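Fe-regulated protein B (Neisseria meningitidis, PDB 4AIP) imports iron across the meningococcal outer membrane as a TonB-dependent transporter, a plug domain sitting inside a beta-barrel. Local coordinates at residues Leu109-Gly113 with Ser609-Phe613; Val149-Ala153 with Ala162-Ala166; Ala504-Arg509 with Thr529-Arg533; Arg520-Ser524 with Val573-Glu577; Asp561-Gln567 with Ala578-Ile584. All coordinates share one frame; numbering follows the deposited sequence.

From the N terminus, contact 1 opens first, in the plug, and closes about 500 residues later on a barrel strand, so the other four all fall within its span. Contact 2 is a short hairpin-like closure inside the plug, finished before the barrel begins, and it touches both contact 1 and contact 3. Contact 3 then joins strands 495-506 and 532-544. Contact 4 opens between the two segments of contact 3, crosses it, and lays 522-525 on the start of strand 575-597. It crosses contact 5 as well, which joins 548-563 to that same strand 575-597 farther along. Contact 5 touches contacts 1, 3 and 4.

Contact 1. Residues Leu109-Gly113 with Ser609-Phe613; sequences LRGMG and SKPRF
P611 and S609 press on the G111 end of a tight plug turn, while M112 reaches across to P611 and F613. The proline comes in with CG and CB: CG lies 3.3 Å from G111 O, and CB touches M112 SD at 3.9 Å. M112 is folded twice, at chi2 (-53°) and again at chi3 (-61°), and the fold carries its methyl to the phenylalanine. There CE meets F613 CZ at 3.7 Å, arriving at the ring edge close to the ring plane. The sulfur stands 5.4 Å (SD to ring centroid) away in an oblique Met-aromatic contact. S609 puts OG against the peptide after R110, 3.1 Å from R110 C; the angle to R110 O is too poor for a hydrogen bond.

The backbone behind these groups is a type I' turn from L109 to M112, closed by two bonds, L109 N to M112 O at 2.8 Å and M112 N to L109 O at 2.7 Å. G111, at its third position, takes the positive phi that this turn needs and presents its carbonyl to the proline. The extended R110 chain leads away from the barrel segment to a salt bridge with E538 and a cation-pi contact with F555, while its carbonyl accepts from N586. On the other segment, R612 NH1 bonds back to P611 O at 2.7 Å, and Q631 takes up the same nitrogen.

The turn links strands 107-109 and 112-113 of the small plug sheet, set against barrel strand 600-615, with strand 575-597 alongside contributing N586 and I584 and strand 144-151 of the plug behind L109.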
# COMPACT_ATOMS: atom_id res chain seq x y z
N LEU B 109 -5.09 -30.93 -17.42
CA LEU B 109 -6.06 -31.92 -16.98
C LEU B 109 -6.12 -33.00 -18.09
O LEU B 109 -6.29 -32.69 -19.31
CB LEU B 109 -7.42 -31.26 -16.75
CG LEU B 109 -8.52 -32.19 -16.22
CD1 LEU B 109 -8.17 -32.84 -14.91
CD2 LEU B 109 -9.85 -31.41 -16.02
N ARG B 110 -5.91 -34.26 -17.68
CA ARG B 110 -5.73 -35.44 -18.58
C ARG B 110 -4.81 -34.98 -19.66
O ARG B 110 -5.12 -35.13 -20.84
CB ARG B 110 -7.06 -35.87 -19.21
CG ARG B 110 -8.13 -36.28 -18.25
CD ARG B 110 -9.38 -36.73 -18.98
NE ARG B 110 -10.29 -37.49 -18.09
CZ ARG B 110 -11.59 -37.69 -18.33
NH1 ARG B 110 -12.15 -37.21 -19.47
NH2 ARG B 110 -12.31 -38.37 -17.46
N GLY B 111 -3.75 -34.28 -19.29
CA GLY B 111 -2.73 -33.91 -20.29
C GLY B 111 -3.05 -32.68 -21.16
O GLY B 111 -2.19 -32.23 -21.97
N MET B 112 -4.26 -32.15 -21.01
CA MET B 112 -4.70 -31.03 -21.80
C MET B 112 -4.51 -29.70 -21.06
O MET B 112 -4.93 -29.57 -19.87
CB MET B 112 -6.17 -31.19 -22.14
CG MET B 112 -6.58 -32.31 -23.13
SD MET B 112 -5.69 -32.31 -24.70
CE MET B 112 -6.16 -30.69 -25.34
N GLY B 113 -3.88 -28.72 -21.74
CA GLY B 113 -3.64 -27.36 -21.19
C GLY B 113 -4.78 -26.33 -21.08
O GLY B 113 -5.93 -26.59 -21.48
N SER B 609 -2.83 -40.42 -19.34
CA SER B 609 -3.50 -40.06 -20.57
C SER B 609 -2.52 -39.73 -21.67
O SER B 609 -1.35 -39.62 -21.41
CB SER B 609 -4.43 -38.93 -20.26
OG SER B 609 -3.66 -37.89 -19.70
N LYS B 610 -2.99 -39.58 -22.91
CA LYS B 610 -2.09 -39.41 -24.05
C LYS B 610 -2.56 -38.32 -25.06
O LYS B 610 -3.13 -38.65 -26.10
CB LYS B 610 -1.88 -40.76 -24.75
CG LYS B 610 -0.83 -40.78 -25.88
CD LYS B 610 -1.08 -42.00 -26.84
CE LYS B 610 0.17 -42.40 -27.64
NZ LYS B 610 0.15 -43.83 -27.95
N PRO B 611 -2.36 -37.04 -24.74
CA PRO B 611 -2.81 -36.02 -25.69
C PRO B 611 -1.92 -35.98 -26.90
O PRO B 611 -0.68 -35.89 -26.74
CB PRO B 611 -2.65 -34.67 -24.91
CG PRO B 611 -1.82 -35.02 -23.64
CD PRO B 611 -2.02 -36.48 -23.41
N ARG B 612 -2.58 -36.00 -28.07
CA ARG B 612 -1.92 -35.96 -29.37
C ARG B 612 -2.54 -34.99 -30.37
O ARG B 612 -3.76 -34.97 -30.59
CB ARG B 612 -1.86 -37.38 -29.99
CG ARG B 612 -0.83 -38.31 -29.32
CD ARG B 612 0.60 -37.67 -29.32
NE ARG B 612 1.55 -38.59 -28.69
CZ ARG B 612 1.82 -38.61 -27.39
NH1 ARG B 612 1.24 -37.74 -26.55
NH2 ARG B 612 2.65 -39.52 -26.93
N PHE B 613 -1.65 -34.22 -31.00
CA PHE B 613 -1.99 -33.13 -31.89
C PHE B 613 -1.45 -33.45 -33.30
O PHE B 613 -0.25 -33.55 -33.53
CB PHE B 613 -1.41 -31.82 -31.33
CG PHE B 613 -2.14 -31.31 -30.14
CD1 PHE B 613 -2.14 -32.03 -28.95
CD2 PHE B 613 -2.89 -30.17 -30.22
CE1 PHE B 613 -2.86 -31.59 -27.84
CE2 PHE B 613 -3.59 -29.72 -29.14
CZ PHE B 613 -3.58 -30.44 -27.94

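Contact 2. Residues Val149-Ala153 with Ala162-Ala166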
# COMPACT_ATOMS: atom_id res chain seq x y z
N VAL B 149 -14.15 -30.48 -10.15
CA VAL B 149 -13.49 -30.71 -11.46
C VAL B 149 -14.47 -31.45 -12.38
O VAL B 149 -15.31 -32.23 -11.94
CB VAL B 149 -12.11 -31.45 -11.30
CG1 VAL B 149 -12.34 -32.85 -10.89
CG2 VAL B 149 -11.26 -31.41 -12.54
N GLN B 150 -14.41 -31.11 -13.65
CA GLN B 150 -15.20 -31.79 -14.66
C GLN B 150 -14.27 -31.97 -15.83
O GLN B 150 -13.60 -30.99 -16.28
CB GLN B 150 -16.53 -31.04 -14.98
CG GLN B 150 -16.57 -30.07 -16.19
CD GLN B 150 -16.59 -30.72 -17.63
OE1 GLN B 150 -16.66 -31.95 -17.85
NE2 GLN B 150 -16.52 -29.85 -18.62
N LYS B 151 -14.20 -33.21 -16.32
CA LYS B 151 -13.10 -33.62 -17.21
C LYS B 151 -13.65 -33.97 -18.55
O LYS B 151 -14.73 -34.57 -18.64
CB LYS B 151 -12.37 -34.82 -16.62
CG LYS B 151 -11.91 -34.61 -15.19
CD LYS B 151 -11.06 -35.81 -14.69
CE LYS B 151 -11.33 -35.99 -13.21
NZ LYS B 151 -10.33 -36.80 -12.49
N GLY B 152 -12.93 -33.58 -19.60
CA GLY B 152 -13.40 -33.86 -20.99
C GLY B 152 -14.62 -32.99 -21.36
O GLY B 152 -14.92 -31.96 -20.68
N ALA B 153 -15.32 -33.40 -22.42
CA ALA B 153 -16.47 -32.66 -22.95
C ALA B 153 -17.63 -32.80 -21.98
O ALA B 153 -17.94 -33.91 -21.51
CB ALA B 153 -16.83 -33.17 -24.33
N ALA B 162 -16.96 -26.18 -23.15
CA ALA B 162 -16.62 -27.34 -22.38
C ALA B 162 -16.10 -28.56 -23.14
O ALA B 162 -16.65 -29.66 -22.98
CB ALA B 162 -17.80 -27.76 -21.49
N THR B 163 -15.01 -28.40 -23.87
CA THR B 163 -14.50 -29.47 -24.68
C THR B 163 -13.62 -30.37 -23.84
O THR B 163 -13.71 -31.62 -23.91
CB THR B 163 -13.69 -29.00 -25.92
OG1 THR B 163 -12.59 -28.22 -25.49
CG2 THR B 163 -14.55 -28.21 -26.93
N ASN B 164 -12.76 -29.77 -23.03
CA ASN B 164 -11.81 -30.57 -22.31
C ASN B 164 -11.95 -30.54 -20.76
O ASN B 164 -11.20 -31.25 -20.07
CB ASN B 164 -10.39 -30.21 -22.75
CG ASN B 164 -9.91 -31.08 -23.89
OD1 ASN B 164 -9.29 -30.61 -24.88
ND2 ASN B 164 -10.19 -32.39 -23.75
N GLY B 165 -12.90 -29.72 -20.23
CA GLY B 165 -13.19 -29.76 -18.79
C GLY B 165 -12.70 -28.52 -18.06
O GLY B 165 -12.18 -27.55 -18.69
N ALA B 166 -12.87 -28.51 -16.73
CA ALA B 166 -12.69 -27.29 -15.96
C ALA B 166 -12.40 -27.51 -14.49
O ALA B 166 -12.92 -28.47 -13.88
CB ALA B 166 -13.90 -26.45 -16.11
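Q150 reaches across to G165 and A162. Its CB leaves on the same face of the sheet as A166, and CG comes 4.1 Å from A166 N. The chain then bends at chi2 (74°), which brings the amide back over the partner strand: CD lies 3.7 Å from G165 CA, and the terminal amide ends beside the methyl of A162. Which end of that amide is nitrogen is doubtful.

Backbone bonds hold the two lengths of chain together. Q150 N donates to A166 O at 3.0 Å, and A166 N returns a bond to Q150 O, an oxygen whose position is less sure. Q150 and A166 thus form an antiparallel hydrogen-bonded pair, and K151 with G165 the non-hydrogen-bonded pair after it, their CA atoms 4.2 Å apart. These are neighbouring strands, 144-151 and 165-171, at the centre of the four-stranded mixed sheet of the TonB-dependent receptor plug.

Past K151 the pairing frays as the chain leaves the strand at G152, where phi turns positive. G152 N still gives a weak bond to N164 O (2.9 Å), and A153 CA makes a CH...O contact with A162 O at 3.0 Å. V149 CG2 rests against A166 O at 3.6 Å. The K151 amine is bound by E590 and S94, while T163 O accepts from Q557 of the barrel wall.

Contact 3. Residues Ala504-Arg509 with Thr529-Arg533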
# COMPACT_ATOMS: atom_id res chain seq x y z
N ALA B 504 -19.08 -31.16 -27.83
CA ALA B 504 -18.95 -29.79 -27.43
C ALA B 504 -18.05 -29.02 -28.38
O ALA B 504 -17.23 -29.62 -29.12
CB ALA B 504 -18.43 -29.69 -26.00
N SER B 505 -18.19 -27.70 -28.36
CA SER B 505 -17.41 -26.90 -29.24
C SER B 505 -16.74 -25.74 -28.52
O SER B 505 -17.18 -25.32 -27.48
CB SER B 505 -18.28 -26.41 -30.41
OG SER B 505 -19.27 -25.54 -29.92
N ARG B 506 -15.67 -25.23 -29.10
CA ARG B 506 -14.86 -24.23 -28.46
C ARG B 506 -14.32 -23.28 -29.51
O ARG B 506 -13.54 -23.68 -30.40
CB ARG B 506 -13.74 -24.92 -27.63
CG ARG B 506 -12.78 -23.99 -26.91
CD ARG B 506 -12.36 -24.60 -25.56
NE ARG B 506 -11.36 -23.76 -24.87
CZ ARG B 506 -11.53 -23.19 -23.68
NH1 ARG B 506 -12.64 -23.33 -23.00
NH2 ARG B 506 -10.53 -22.46 -23.16
N SER B 507 -14.75 -22.03 -29.41
CA SER B 507 -14.42 -21.00 -30.39
C SER B 507 -12.96 -20.59 -30.41
O SER B 507 -12.30 -20.65 -29.42
CB SER B 507 -15.30 -19.74 -30.18
OG SER B 507 -15.61 -19.51 -28.82
N PRO B 508 -12.46 -20.11 -31.55
CA PRO B 508 -11.07 -19.65 -31.58
C PRO B 508 -10.73 -18.75 -30.41
O PRO B 508 -11.59 -18.06 -29.94
CB PRO B 508 -11.01 -18.83 -32.88
CG PRO B 508 -12.03 -19.45 -33.70
CD PRO B 508 -13.16 -19.82 -32.81
N ARG B 509 -9.49 -18.77 -29.95
CA ARG B 509 -9.09 -17.77 -28.97
C ARG B 509 -8.50 -16.63 -29.68
O ARG B 509 -7.87 -16.81 -30.72
CB ARG B 509 -8.04 -18.28 -28.00
CG ARG B 509 -8.08 -19.72 -27.77
CD ARG B 509 -9.27 -20.16 -26.90
NE ARG B 509 -9.15 -21.61 -26.81
CZ ARG B 509 -9.62 -22.50 -27.69
NH1 ARG B 509 -10.37 -22.15 -28.74
NH2 ARG B 509 -9.34 -23.79 -27.51
N THR B 529 -13.17 -20.06 -40.84
CA THR B 529 -12.64 -20.72 -39.65
C THR B 529 -13.73 -21.00 -38.70
O THR B 529 -14.69 -20.28 -38.65
CB THR B 529 -11.35 -20.13 -39.04
OG1 THR B 529 -11.49 -19.95 -37.62
CG2 THR B 529 -10.97 -18.90 -39.66
N LYS B 530 -13.60 -22.11 -38.00
CA LYS B 530 -14.68 -22.52 -37.15
C LYS B 530 -14.19 -23.02 -35.85
O LYS B 530 -13.00 -23.02 -35.57
CB LYS B 530 -15.45 -23.61 -37.82
CG LYS B 530 -14.52 -24.44 -38.67
CD LYS B 530 -15.16 -25.72 -38.94
CE LYS B 530 -16.61 -25.48 -39.45
NZ LYS B 530 -16.55 -24.80 -40.78
N ALA B 531 -15.15 -23.43 -35.05
CA ALA B 531 -14.86 -23.81 -33.71
C ALA B 531 -14.32 -25.23 -33.72
O ALA B 531 -14.61 -26.01 -34.60
CB ALA B 531 -16.14 -23.70 -32.84
N GLU B 532 -13.50 -25.53 -32.72
CA GLU B 532 -13.05 -26.86 -32.41
C GLU B 532 -14.23 -27.65 -31.91
O GLU B 532 -15.13 -27.08 -31.26
CB GLU B 532 -12.02 -26.81 -31.28
CG GLU B 532 -10.74 -26.15 -31.72
CD GLU B 532 -9.73 -25.93 -30.60
OE1 GLU B 532 -10.17 -25.92 -29.40
OE2 GLU B 532 -8.53 -25.75 -30.92
N ARG B 533 -14.25 -28.95 -32.17
CA ARG B 533 -15.38 -29.71 -31.80
C ARG B 533 -15.00 -31.07 -31.30
O ARG B 533 -14.39 -31.85 -32.01
CB ARG B 533 -16.34 -29.84 -32.95
CG ARG B 533 -17.62 -30.47 -32.50
CD ARG B 533 -18.61 -30.35 -33.61
NE ARG B 533 -19.98 -30.63 -33.12
CZ ARG B 533 -20.76 -31.59 -33.59
NH1 ARG B 533 -20.39 -32.37 -34.59
NH2 ARG B 533 -21.93 -31.77 -33.03
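R506 and E532 form the antiparallel hydrogen-bonded pair where barrel strands 495-506 and 532-544 meet, with S505 and R533 as the adjoining non-hydrogen-bonded pair. Both backbone polar groups of each are used: R506 N donates to E532 O at 2.9 Å, and E532 N to R506 O at 3.0 Å. E532 O also receives a CH...O contact from S505 CA, and A504 O one from R533 CA.

The carboxylate of E532 has a partner on each oxygen. OE1 takes R509 NH2 in a salt bridge of 3.0 Å, nearly straight at 174°; OE2 accepts from the backbone N of L563 on the next strand. R509 gets there because its chain bends at chi2 (-73°), and its side chain crosses that of E532 at about a right angle. R506 runs alongside E532, but its guanidinium goes on into the plug. There N115 O is gripped by both arginines, through R506 NE and R509 NH2, and R506 NH1 also pairs with D118 and bonds to G161 O.

The serines are satisfied within the barrel, S505 OG by N482 and S507 OG by D441. T529 OG1, by contrast, is buried with no polar partner in the model, and P508 CG lies 4.0 Å from it. The guanidinium and carboxylate planes of R509 and E532 stand 90° apart: OE1 lies in the guanidinium plane, while NH2 approaches from above the carboxylate.

Contact 4. Residues Arg520-Ser524 with Val573-Glu577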
# COMPACT_ATOMS: atom_id res chain seq x y z
N ARG B 520 4.20 -6.33 -34.29
CA ARG B 520 4.86 -7.41 -35.02
C ARG B 520 4.08 -7.87 -36.21
O ARG B 520 4.41 -8.90 -36.82
CB ARG B 520 5.11 -8.59 -34.11
CG ARG B 520 6.24 -8.29 -33.18
CD ARG B 520 6.63 -9.55 -32.54
NE ARG B 520 7.44 -9.20 -31.36
CZ ARG B 520 8.31 -10.06 -30.80
NH1 ARG B 520 8.47 -11.30 -31.34
NH2 ARG B 520 9.01 -9.72 -29.70
N GLY B 521 3.05 -7.10 -36.54
CA GLY B 521 2.25 -7.42 -37.67
C GLY B 521 0.85 -7.71 -37.26
O GLY B 521 0.51 -7.73 -36.07
N ILE B 522 0.04 -7.95 -38.28
CA ILE B 522 -1.36 -7.99 -38.17
C ILE B 522 -1.81 -9.40 -37.92
O ILE B 522 -1.26 -10.34 -38.50
CB ILE B 522 -1.98 -7.47 -39.46
CG1 ILE B 522 -1.90 -5.94 -39.50
CG2 ILE B 522 -3.47 -7.83 -39.57
CD1 ILE B 522 -3.05 -5.33 -38.71
N ILE B 523 -2.81 -9.58 -37.06
CA ILE B 523 -3.25 -10.91 -36.72
C ILE B 523 -4.73 -10.97 -36.97
O ILE B 523 -5.50 -10.28 -36.31
CB ILE B 523 -2.89 -11.31 -35.25
CG1 ILE B 523 -1.37 -11.41 -35.06
CG2 ILE B 523 -3.64 -12.61 -34.85
CD1 ILE B 523 -0.74 -12.68 -35.68
N SER B 524 -5.12 -11.80 -37.93
CA SER B 524 -6.48 -11.83 -38.38
C SER B 524 -7.06 -13.24 -38.27
O SER B 524 -6.52 -14.09 -37.53
CB SER B 524 -6.57 -11.27 -39.80
OG SER B 524 -7.89 -11.31 -40.29
N VAL B 573 4.76 -12.64 -43.89
CA VAL B 573 4.53 -12.97 -42.45
C VAL B 573 4.08 -11.68 -41.67
O VAL B 573 3.95 -11.69 -40.45
CB VAL B 573 5.78 -13.77 -41.82
CG1 VAL B 573 6.92 -12.84 -41.33
CG2 VAL B 573 5.37 -14.82 -40.75
N ALA B 574 3.83 -10.60 -42.40
CA ALA B 574 3.31 -9.36 -41.84
C ALA B 574 1.84 -9.54 -41.44
O ALA B 574 1.40 -9.10 -40.36
CB ALA B 574 3.43 -8.25 -42.88
N VAL B 575 1.07 -10.19 -42.34
CA VAL B 575 -0.34 -10.46 -42.10
C VAL B 575 -0.56 -11.98 -42.01
O VAL B 575 -0.16 -12.74 -42.92
CB VAL B 575 -1.24 -9.85 -43.19
CG1 VAL B 575 -2.57 -9.46 -42.61
CG2 VAL B 575 -0.60 -8.65 -43.78
N ARG B 576 -1.16 -12.42 -40.90
CA ARG B 576 -1.51 -13.82 -40.76
C ARG B 576 -2.89 -13.98 -40.16
O ARG B 576 -3.44 -13.06 -39.61
CB ARG B 576 -0.52 -14.58 -39.91
CG ARG B 576 0.85 -14.14 -39.93
CD ARG B 576 1.56 -15.01 -38.96
NE ARG B 576 2.90 -14.51 -38.71
CZ ARG B 576 3.28 -13.83 -37.63
NH1 ARG B 576 2.42 -13.54 -36.64
NH2 ARG B 576 4.55 -13.44 -37.56
N GLU B 577 -3.45 -15.17 -40.31
CA GLU B 577 -4.83 -15.42 -39.93
C GLU B 577 -4.90 -16.69 -39.15
O GLU B 577 -4.25 -17.67 -39.52
CB GLU B 577 -5.72 -15.62 -41.15
CG GLU B 577 -5.38 -14.80 -42.36
CD GLU B 577 -6.15 -15.25 -43.62
OE1 GLU B 577 -6.13 -16.46 -43.94
OE2 GLU B 577 -6.75 -14.38 -44.30
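Strands 522-524 and 575-577 run parallel, their axes 4.6 Å apart at the closest and inclined by 23°, and three backbone bonds join them in the stepping pattern of a parallel pair. I522 N donates to A574 O at 2.7 Å, I522 O accepts from R576 N at 3.2 Å, and S524 N donates to R576 O at 2.7 Å. I522 thus gives and takes on the same edge. Beyond them E577 CA points its hydrogen at S524 O, 3.2 Å away.

I522 and V575 lie side by side and point the same way, with I522 CG2 meeting V575 CG1 at 3.6 Å. The CG1 branch of I522, anti to its carbonyl carbon (chi1 -78°), leads away from V575, and the side chain also packs on Y432 and L434.

A parallel pair is unusual in a TonB-dependent barrel, whose wall strands pair antiparallel with their chain neighbours. Here 522-525 is a short strand in the connection between 495-506 and 532-544, laid against the beginning of the long strand 575-597.

On the other face, I523 and R576 cross at a slant. The R576 chain is extended from CG to NE, and I523 CD1 sits at the guanidinium edge, 3.4 Å from NH1. S524 OG turns to D472. E577 pairs its carboxylate with R569, and A574 packs against helix 420-431.

Contact 5. Residues Asp561-Gln567 with Ala578-Ile584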
# COMPACT_ATOMS: atom_id res chain seq x y z
N ASP B 561 -10.76 -29.67 -36.05
CA ASP B 561 -10.57 -28.24 -36.34
C ASP B 561 -9.77 -27.45 -35.28
O ASP B 561 -9.94 -26.22 -35.10
CB ASP B 561 -11.89 -27.54 -36.65
CG ASP B 561 -12.58 -28.14 -37.87
OD1 ASP B 561 -11.89 -28.37 -38.85
OD2 ASP B 561 -13.81 -28.37 -37.85
N ALA B 562 -8.85 -28.14 -34.62
CA ALA B 562 -7.92 -27.47 -33.73
C ALA B 562 -7.21 -26.29 -34.40
O ALA B 562 -6.91 -26.33 -35.60
CB ALA B 562 -6.90 -28.46 -33.23
N LEU B 563 -6.91 -25.25 -33.61
CA LEU B 563 -6.34 -24.05 -34.14
C LEU B 563 -5.18 -23.73 -33.29
O LEU B 563 -5.28 -23.81 -32.07
CB LEU B 563 -7.28 -22.84 -33.99
CG LEU B 563 -8.75 -22.97 -34.40
CD1 LEU B 563 -9.64 -23.11 -33.16
CD2 LEU B 563 -9.06 -21.72 -35.17
N ALA B 564 -4.10 -23.24 -33.87
CA ALA B 564 -3.05 -22.81 -32.98
C ALA B 564 -2.35 -21.59 -33.50
O ALA B 564 -2.70 -20.48 -33.12
CB ALA B 564 -2.08 -23.94 -32.68
N ASN B 565 -1.37 -21.77 -34.36
CA ASN B 565 -0.63 -20.64 -34.84
C ASN B 565 -1.26 -20.17 -36.17
O ASN B 565 -1.87 -20.96 -36.90
CB ASN B 565 0.84 -21.01 -35.04
CG ASN B 565 1.61 -21.22 -33.70
OD1 ASN B 565 1.26 -20.66 -32.65
ND2 ASN B 565 2.66 -22.02 -33.76
N PRO B 566 -1.08 -18.88 -36.50
CA PRO B 566 -1.74 -18.38 -37.68
C PRO B 566 -1.00 -18.71 -39.01
O PRO B 566 0.21 -18.98 -39.03
CB PRO B 566 -1.82 -16.88 -37.42
CG PRO B 566 -0.59 -16.59 -36.66
CD PRO B 566 -0.23 -17.84 -35.88
N GLN B 567 -1.77 -18.70 -40.11
CA GLN B 567 -1.26 -19.03 -41.42
C GLN B 567 -0.95 -17.72 -42.12
O GLN B 567 -1.64 -16.74 -41.92
CB GLN B 567 -2.29 -19.85 -42.19
CG GLN B 567 -3.46 -19.01 -42.72
CD GLN B 567 -4.36 -19.74 -43.70
OE1 GLN B 567 -4.20 -20.92 -43.94
NE2 GLN B 567 -5.32 -19.03 -44.27
N ALA B 578 -5.71 -16.67 -38.09
CA ALA B 578 -6.14 -17.91 -37.45
C ALA B 578 -6.83 -18.78 -38.47
O ALA B 578 -7.64 -18.30 -39.26
CB ALA B 578 -7.06 -17.65 -36.29
N VAL B 579 -6.50 -20.07 -38.39
CA VAL B 579 -7.05 -21.12 -39.21
C VAL B 579 -7.18 -22.45 -38.46
O VAL B 579 -6.35 -22.80 -37.61
CB VAL B 579 -6.12 -21.45 -40.38
CG1 VAL B 579 -6.36 -20.52 -41.48
CG2 VAL B 579 -4.61 -21.47 -39.94
N ASN B 580 -8.20 -23.21 -38.82
CA ASN B 580 -8.23 -24.63 -38.44
C ASN B 580 -7.04 -25.36 -39.06
O ASN B 580 -6.67 -25.15 -40.22
CB ASN B 580 -9.58 -25.26 -38.79
CG ASN B 580 -10.73 -24.36 -38.38
OD1 ASN B 580 -10.96 -24.13 -37.19
ND2 ASN B 580 -11.40 -23.79 -39.34
N ALA B 581 -6.36 -26.14 -38.25
CA ALA B 581 -5.12 -26.66 -38.72
C ALA B 581 -4.86 -28.09 -38.37
O ALA B 581 -3.73 -28.53 -38.56
CB ALA B 581 -3.92 -25.74 -38.32
N GLY B 582 -5.85 -28.80 -37.85
CA GLY B 582 -5.59 -30.20 -37.46
C GLY B 582 -6.64 -30.85 -36.60
O GLY B 582 -7.78 -30.38 -36.57
N TYR B 583 -6.27 -31.92 -35.89
CA TYR B 583 -7.21 -32.57 -34.99
C TYR B 583 -6.49 -33.03 -33.75
O TYR B 583 -5.26 -32.95 -33.67
CB TYR B 583 -8.04 -33.69 -35.68
CG TYR B 583 -7.24 -34.89 -36.24
CD1 TYR B 583 -6.68 -34.85 -37.52
CD2 TYR B 583 -7.05 -36.07 -35.49
CE1 TYR B 583 -5.93 -35.94 -38.06
CE2 TYR B 583 -6.32 -37.17 -36.02
CZ TYR B 583 -5.77 -37.09 -37.31
OH TYR B 583 -5.03 -38.15 -37.85
N ILE B 584 -7.25 -33.48 -32.76
CA ILE B 584 -6.67 -33.86 -31.52
C ILE B 584 -7.24 -35.19 -31.07
O ILE B 584 -8.45 -35.46 -31.27
CB ILE B 584 -6.83 -32.77 -30.42
CG1 ILE B 584 -6.19 -31.43 -30.85
CG2 ILE B 584 -6.18 -33.23 -29.06
CD1 ILE B 584 -6.81 -30.21 -30.22
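A562 and A581 share the firm backbone bond between these two lengths of chain: A581 N donates to A562 O at 2.7 Å. A562 N reaches back to G582 O at 3.2 Å, but that bond is bent and weak. N580 CA adds a CH...O contact to the same A562 O, so this oxygen is approached by two neighbouring residues.

Among the apolar contacts, the A562 methyl meets I584 CD1 at 3.5 Å, the isoleucine reaching it with the end of its CG1 branch. V579 points at the other segment and lies across Q567 at about a right angle, its CG2 3.6 Å from Q567 CB. The one aromatic interaction here is the stack of Y583 on Y614, beyond the two segments.

Other side chains pack their carbons on backbone polar atoms. L563 runs beside N580 in the same direction, and its CB rests 3.7 Å from V579 O; P566 CB touches the backbone at A578 N.

Of the polar side chains, Q567 finds its partners beyond the two segments, its NE2 giving a bond to E577 and its OE1 accepting from H617. D561 and N580 meet each other across the contact, crossing at a slant with CB of D561 3.8 Å from N580 CG.

The chain turns a corner at D561. Strands 548-563 and 575-597 are antiparallel neighbours in the wall of this TonB-dependent barrel; after the corner their regular pairing is lost, until the short strand 567-568 rejoins 575-597.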